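Local atomic coordinates of esterase (Thermotoga maritima, PDB entry 3DOH), a protein that probably hydrolyses carboxylic esters, as a thermostable esterase that pairs an alpha/beta-hydrolase domain with an immunoglobulin-like domain. Residues R172-V177 and V211-V216; P310-H315 and Q369-W374. All coordinates share one frame; numbering follows the deposited sequence.

Contact 1: R172-V177 and V211-V216; sequences RKYPLV and VHPCFV
P213 meets the Y174 ring. P213 CG lies 3.6 Å from Y174 CE1, and the two side chains cross obliquely. Y174 CG stands beside the backbone N (chi1 -55°), and the ring reaches P213 through CD1 and CE1. On its far end Y174 OH is hydrogen-bonded to N169 O. An alanine in place of Y174 would probably leave P213 CG without the ring it packs on and N169 O without its hydroxyl mate. The carbonyl of P213 meets another proline: P213 O lies 3.2 Å from P175 CD. At C214 the side chain turns off the pairing, and C214 SG lies 4.2 Å from V177 CG2. Pairing proper begins at F215. F215 N donates to P175 O at 3.0 Å, and F215 O accepts from V177 N at 2.7 Å. F215 is thus bonded on both sides of L176, as expected for parallel strands. These strands, 174-180 and 215-219, belong to the central sheet of the alpha/beta-hydrolase domain. There the fourth strand in sequence lies between the second and third, an order familiar from this fold. The F215 ring has P175 O in plane at its edge. F215 CB packs on L176 CD1 at 3.6 Å, the side chains meeting at about a right angle. V216 ends the segment with a CA-H...O contact, its CA 3.1 Å from V177 O.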
loop_
_atom_site.group_PDB
_atom_site.type_symbol
_atom_site.label_atom_id
_atom_site.label_comp_id
_atom_site.label_asym_id
_atom_site.label_seq_id
_atom_site.Cartn_x
_atom_site.Cartn_y
_atom_site.Cartn_z
ATOM N N ARG A 172 -44.778 -34.844 20.418
ATOM C CA ARG A 172 -44.158 -35.207 19.128
ATOM C C ARG A 172 -42.729 -35.761 19.334
ATOM O O ARG A 172 -42.144 -35.614 20.410
ATOM C CB ARG A 172 -44.156 -34.009 18.141
ATOM C CG ARG A 172 -45.531 -33.696 17.476
ATOM C CD ARG A 172 -45.499 -32.553 16.421
ATOM N NE ARG A 172 -46.470 -31.499 16.754
ATOM C CZ ARG A 172 -46.187 -30.378 17.442
ATOM N NH1 ARG A 172 -44.952 -30.123 17.856
ATOM N NH2 ARG A 172 -47.140 -29.485 17.720
ATOM N N LYS A 173 -42.178 -36.398 18.305
ATOM C CA LYS A 173 -40.805 -36.920 18.336
ATOM C C LYS A 173 -39.896 -36.160 17.364
ATOM O O LYS A 173 -40.363 -35.696 16.319
ATOM C CB LYS A 173 -40.798 -38.406 17.963
ATOM C CG LYS A 173 -41.185 -39.352 19.103
ATOM C CD LYS A 173 -41.266 -40.811 18.610
ATOM C CE LYS A 173 -40.999 -41.837 19.741
ATOM N NZ LYS A 173 -40.960 -43.242 19.197
ATOM N N TYR A 174 -38.600 -36.060 17.690
ATOM C CA TYR A 174 -37.649 -35.229 16.927
ATOM C C TYR A 174 -36.364 -35.974 16.545
ATOM O O TYR A 174 -35.981 -36.921 17.208
ATOM C CB TYR A 174 -37.294 -33.945 17.677
ATOM C CG TYR A 174 -38.493 -33.113 18.074
ATOM C CD1 TYR A 174 -39.083 -32.226 17.162
ATOM C CD2 TYR A 174 -39.039 -33.214 19.377
ATOM C CE1 TYR A 174 -40.170 -31.476 17.515
ATOM C CE2 TYR A 174 -40.127 -32.469 19.742
ATOM C CZ TYR A 174 -40.708 -31.608 18.810
ATOM O OH TYR A 174 -41.796 -30.842 19.184
ATOM N N PRO A 175 -35.694 -35.532 15.463
ATOM C CA PRO A 175 -34.464 -36.098 14.933
ATOM C C PRO A 175 -33.301 -36.052 15.911
ATOM O O PRO A 175 -33.272 -35.208 16.822
ATOM C CB PRO A 175 -34.125 -35.146 13.789
ATOM C CG PRO A 175 -35.402 -34.500 13.453
ATOM C CD PRO A 175 -36.138 -34.369 14.685
ATOM N N LEU A 176 -32.319 -36.916 15.703
ATOM C CA LEU A 176 -31.105 -36.830 16.475
ATOM C C LEU A 176 -29.974 -36.699 15.491
ATOM O O LEU A 176 -29.839 -37.522 14.558
ATOM C CB LEU A 176 -30.923 -38.075 17.348
ATOM C CG LEU A 176 -29.588 -38.322 18.064
ATOM C CD1 LEU A 176 -29.283 -37.326 19.176
ATOM C CD2 LEU A 176 -29.549 -39.731 18.621
ATOM N N VAL A 177 -29.164 -35.660 15.658
ATOM C CA VAL A 177 -27.920 -35.622 14.900
ATOM C C VAL A 177 -26.777 -36.075 15.804
ATOM O O VAL A 177 -26.557 -35.502 16.902
ATOM C CB VAL A 177 -27.635 -34.228 14.281
ATOM C CG1 VAL A 177 -26.254 -34.227 13.613
ATOM C CG2 VAL A 177 -28.730 -33.811 13.279
ATOM N N VAL A 211 -36.643 -24.238 12.585
ATOM C CA VAL A 211 -37.303 -24.990 11.492
ATOM C C VAL A 211 -37.177 -26.513 11.587
ATOM O O VAL A 211 -38.007 -27.232 11.044
ATOM C CB VAL A 211 -36.973 -24.439 10.056
ATOM C CG1 VAL A 211 -37.321 -22.982 9.988
ATOM C CG2 VAL A 211 -35.532 -24.588 9.740
ATOM N N HIS A 212 -36.141 -26.984 12.274
ATOM C CA HIS A 212 -35.939 -28.415 12.471
ATOM C C HIS A 212 -35.363 -28.704 13.854
ATOM O O HIS A 212 -34.195 -29.065 13.986
ATOM C CB HIS A 212 -35.018 -28.981 11.389
ATOM C CG HIS A 212 -35.345 -28.506 10.008
ATOM N ND1 HIS A 212 -34.665 -27.477 9.393
ATOM C CD2 HIS A 212 -36.282 -28.919 9.122
ATOM C CE1 HIS A 212 -35.167 -27.278 8.188
ATOM N NE2 HIS A 212 -36.149 -28.140 7.998
ATOM N N PRO A 213 -36.192 -28.543 14.880
ATOM C CA PRO A 213 -35.860 -29.031 16.222
ATOM C C PRO A 213 -35.495 -30.511 16.212
ATOM O O PRO A 213 -35.939 -31.250 15.333
ATOM C CB PRO A 213 -37.159 -28.815 17.000
ATOM C CG PRO A 213 -38.226 -28.894 15.967
ATOM C CD PRO A 213 -37.636 -28.299 14.721
ATOM N N CYS A 214 -34.695 -30.936 17.185
ATOM C CA CYS A 214 -33.348 -31.425 16.913
ATOM C C CYS A 214 -32.584 -31.689 18.206
ATOM O O CYS A 214 -32.344 -30.774 18.994
ATOM C CB CYS A 214 -32.581 -30.428 16.043
ATOM S SG CYS A 214 -30.938 -30.987 15.537
ATOM N N PHE A 215 -32.205 -32.945 18.419
ATOM C CA PHE A 215 -31.185 -33.279 19.382
ATOM C C PHE A 215 -29.835 -33.432 18.678
ATOM O O PHE A 215 -29.754 -33.838 17.502
ATOM C CB PHE A 215 -31.499 -34.623 20.030
ATOM C CG PHE A 215 -32.717 -34.630 20.930
ATOM C CD1 PHE A 215 -33.996 -34.786 20.405
ATOM C CD2 PHE A 215 -32.573 -34.573 22.311
ATOM C CE1 PHE A 215 -35.121 -34.822 21.234
ATOM C CE2 PHE A 215 -33.702 -34.624 23.163
ATOM C CZ PHE A 215 -34.963 -34.745 22.632
ATOM N N VAL A 216 -28.770 -33.136 19.422
ATOM C CA VAL A 216 -27.412 -33.340 18.944
ATOM C C VAL A 216 -26.605 -34.057 19.988
ATOM O O VAL A 216 -26.453 -33.574 21.096
ATOM C CB VAL A 216 -26.693 -32.024 18.650
ATOM C CG1 VAL A 216 -25.333 -32.278 18.006
ATOM C CG2 VAL A 216 -27.531 -31.149 17.754
#

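Contact 2: P310-H315 and Q369-W374; sequences PIWVFH and QEAIEW
W312 turns the edge of its six-membered ring to the face of W374. The pair is T-shaped, with the planes at 88° and 5.5 Å from the W312 six-ring centroid to the W374 five-ring centroid. W312 CE3 stands over the rim of that face. W312 CB also sits over the six-membered ring of W374, 4.0 Å from its centroid, as a CH-pi contact. P310 adds its CB, 3.6 Å from W374 CZ2. On the helix, A371 brings its backbone to the indole, with A371 CA 3.7 Å from W312 CZ3. A371 CB touches F314 CZ at 4.0 Å, and F314 CZ in turn lies over the rim of one W312 face. The contact joins strand 311-316 of the central alpha/beta-hydrolase sheet to the last helix of the chain, 369-376. Segments 311-315 and 369-374 run nearly antiparallel, at 153°, with axes 10.5 Å apart at their closest. W312 CG is anti to the backbone N (chi1 -172°), and from there the indole extends toward the helix. Farther out, W312 NE1 is hydrogen-bonded to T344 OG1 on the adjoining strand 341-346, which pins that edge of the indole. W374 also packs on I292 and R342, of the strands flanking 311-316. At the start of the helix, A371 N is hydrogen-bonded to N368 OD1.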
loop_
_atom_site.group_PDB
_atom_site.type_symbol
_atom_site.label_atom_id
_atom_site.label_comp_id
_atom_site.label_asym_id
_atom_site.label_seq_id
_atom_site.Cartn_x
_atom_site.Cartn_y
_atom_site.Cartn_z
ATOM N N PRO A 310 -29.516 -42.499 2.343
ATOM C CA PRO A 310 -29.031 -41.241 1.697
ATOM C C PRO A 310 -27.710 -40.736 2.303
ATOM O O PRO A 310 -27.588 -40.605 3.520
ATOM C CB PRO A 310 -30.174 -40.231 1.944
ATOM C CG PRO A 310 -31.430 -41.107 2.198
ATOM C CD PRO A 310 -30.883 -42.364 2.891
ATOM N N ILE A 311 -26.722 -40.472 1.450
ATOM C CA ILE A 311 -25.385 -40.155 1.922
ATOM C C ILE A 311 -24.847 -39.013 1.087
ATOM O O ILE A 311 -24.879 -39.075 -0.125
ATOM C CB ILE A 311 -24.433 -41.406 1.760
ATOM C CG1 ILE A 311 -24.897 -42.543 2.690
ATOM C CG2 ILE A 311 -22.965 -41.030 2.005
ATOM C CD1 ILE A 311 -24.135 -43.856 2.572
ATOM N N TRP A 312 -24.320 -37.969 1.718
ATOM C CA TRP A 312 -23.705 -36.892 0.955
ATOM C C TRP A 312 -22.269 -36.774 1.449
ATOM O O TRP A 312 -22.006 -36.317 2.561
ATOM C CB TRP A 312 -24.498 -35.600 1.098
ATOM C CG TRP A 312 -24.044 -34.493 0.214
ATOM C CD1 TRP A 312 -22.835 -34.378 -0.391
ATOM C CD2 TRP A 312 -24.773 -33.301 -0.124
ATOM N NE1 TRP A 312 -22.766 -33.205 -1.107
ATOM C CE2 TRP A 312 -23.945 -32.527 -0.961
ATOM C CE3 TRP A 312 -26.050 -32.818 0.194
ATOM C CZ2 TRP A 312 -24.349 -31.295 -1.492
ATOM C CZ3 TRP A 312 -26.458 -31.585 -0.331
ATOM C CH2 TRP A 312 -25.609 -30.841 -1.159
ATOM N N VAL A 313 -21.351 -37.245 0.615
ATOM C CA VAL A 313 -19.929 -37.247 0.900
ATOM C C VAL A 313 -19.266 -35.898 0.518
ATOM O O VAL A 313 -19.639 -35.264 -0.470
ATOM C CB VAL A 313 -19.281 -38.374 0.093
ATOM C CG1 VAL A 313 -17.799 -38.546 0.445
ATOM C CG2 VAL A 313 -20.024 -39.669 0.314
ATOM N N PHE A 314 -18.289 -35.467 1.307
ATOM C CA PHE A 314 -17.542 -34.238 1.063
ATOM C C PHE A 314 -16.049 -34.578 1.272
ATOM O O PHE A 314 -15.707 -35.369 2.190
ATOM C CB PHE A 314 -17.969 -33.120 2.048
ATOM C CG PHE A 314 -19.373 -32.598 1.840
ATOM C CD1 PHE A 314 -20.479 -33.278 2.358
ATOM C CD2 PHE A 314 -19.600 -31.419 1.119
ATOM C CE1 PHE A 314 -21.803 -32.771 2.151
ATOM C CE2 PHE A 314 -20.928 -30.919 0.917
ATOM C CZ PHE A 314 -22.014 -31.590 1.429
ATOM N N HIS A 315 -15.167 -33.997 0.444
ATOM C CA HIS A 315 -13.720 -34.199 0.537
ATOM C C HIS A 315 -13.089 -33.103 -0.324
ATOM O O HIS A 315 -13.716 -32.601 -1.244
ATOM C CB HIS A 315 -13.360 -35.567 -0.052
ATOM C CG HIS A 315 -12.185 -36.231 0.600
ATOM N ND1 HIS A 315 -10.951 -35.625 0.720
ATOM C CD2 HIS A 315 -12.048 -37.471 1.125
ATOM C CE1 HIS A 315 -10.116 -36.454 1.316
ATOM N NE2 HIS A 315 -10.753 -37.585 1.554
ATOM N N GLN A 369 -25.959 -24.491 3.560
ATOM C CA GLN A 369 -27.385 -24.530 3.943
ATOM C C GLN A 369 -28.119 -25.651 3.193
ATOM O O GLN A 369 -29.046 -26.252 3.730
ATOM C CB GLN A 369 -28.092 -23.136 3.806
ATOM C CG GLN A 369 -29.657 -23.225 3.881
ATOM C CD GLN A 369 -30.416 -21.884 4.116
ATOM O OE1 GLN A 369 -29.993 -20.819 3.654
ATOM N NE2 GLN A 369 -31.567 -21.955 4.822
ATOM N N GLU A 370 -27.691 -25.936 1.972
ATOM C CA GLU A 370 -28.289 -26.977 1.148
ATOM C C GLU A 370 -28.112 -28.344 1.842
ATOM O O GLU A 370 -29.062 -29.124 1.988
ATOM C CB GLU A 370 -27.620 -26.983 -0.253
ATOM C CG GLU A 370 -28.575 -26.945 -1.464
ATOM C CD GLU A 370 -28.240 -27.969 -2.630
ATOM O OE1 GLU A 370 -27.180 -27.835 -3.347
ATOM O OE2 GLU A 370 -29.077 -28.905 -2.834
ATOM N N ALA A 371 -26.885 -28.596 2.290
ATOM C CA ALA A 371 -26.498 -29.835 2.981
ATOM C C ALA A 371 -27.302 -30.059 4.255
ATOM O O ALA A 371 -27.855 -31.151 4.480
ATOM C CB ALA A 371 -25.018 -29.804 3.301
ATOM N N ILE A 372 -27.362 -29.021 5.083
ATOM C CA ILE A 372 -28.204 -29.028 6.291
ATOM C C ILE A 372 -29.679 -29.338 5.981
ATOM O O ILE A 372 -30.282 -30.258 6.567
ATOM C CB ILE A 372 -28.042 -27.701 7.034
ATOM C CG1 ILE A 372 -26.658 -27.669 7.678
ATOM C CG2 ILE A 372 -29.164 -27.491 8.027
ATOM C CD1 ILE A 372 -26.148 -26.291 7.852
ATOM N N GLU A 373 -30.236 -28.612 5.009
ATOM C CA GLU A 373 -31.641 -28.783 4.654
ATOM C C GLU A 373 -31.870 -30.190 4.170
ATOM O O GLU A 373 -32.851 -30.850 4.590
ATOM C CB GLU A 373 -32.055 -27.785 3.575
ATOM C CG GLU A 373 -32.477 -26.414 4.129
ATOM C CD GLU A 373 -33.523 -26.537 5.242
ATOM O OE1 GLU A 373 -33.185 -26.198 6.404
ATOM O OE2 GLU A 373 -34.665 -27.004 4.963
ATOM N N TRP A 374 -30.959 -30.659 3.299
ATOM C CA TRP A 374 -31.058 -31.976 2.732
ATOM C C TRP A 374 -31.079 -33.054 3.817
ATOM O O TRP A 374 -31.805 -34.042 3.715
ATOM C CB TRP A 374 -29.891 -32.207 1.793
ATOM C CG TRP A 374 -29.777 -33.647 1.329
ATOM C CD1 TRP A 374 -30.401 -34.211 0.240
ATOM C CD2 TRP A 374 -28.996 -34.715 1.937
ATOM N NE1 TRP A 374 -30.035 -35.536 0.126
ATOM C CE2 TRP A 374 -29.179 -35.868 1.148
ATOM C CE3 TRP A 374 -28.129 -34.790 3.035
ATOM C CZ2 TRP A 374 -28.556 -37.096 1.453
ATOM C CZ3 TRP A 374 -27.509 -36.024 3.331
ATOM C CH2 TRP A 374 -27.735 -37.147 2.549
#

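Contacts 1 and 2 reach the same central sheet, with centres about 17 Å apart. Helix 369-376 spans the gap. Its W374 packs on strand 311-316 in contact 2. Two residues on, F376 touches P175, V177 and C214 of contact 1 and stacks on H212. H212 also packs against E373 of the helix, H212 CE1 to E373 OE1 at 2.9 Å. Between the two contacts in the sheet run strands 264-270 and 290-294. The first ends just before S271, the probable nucleophile on an elbow of GxSxG type. D319 follows strand 311-316, and H359 precedes the helix. The three are consistent with a Ser-His-Asp triad.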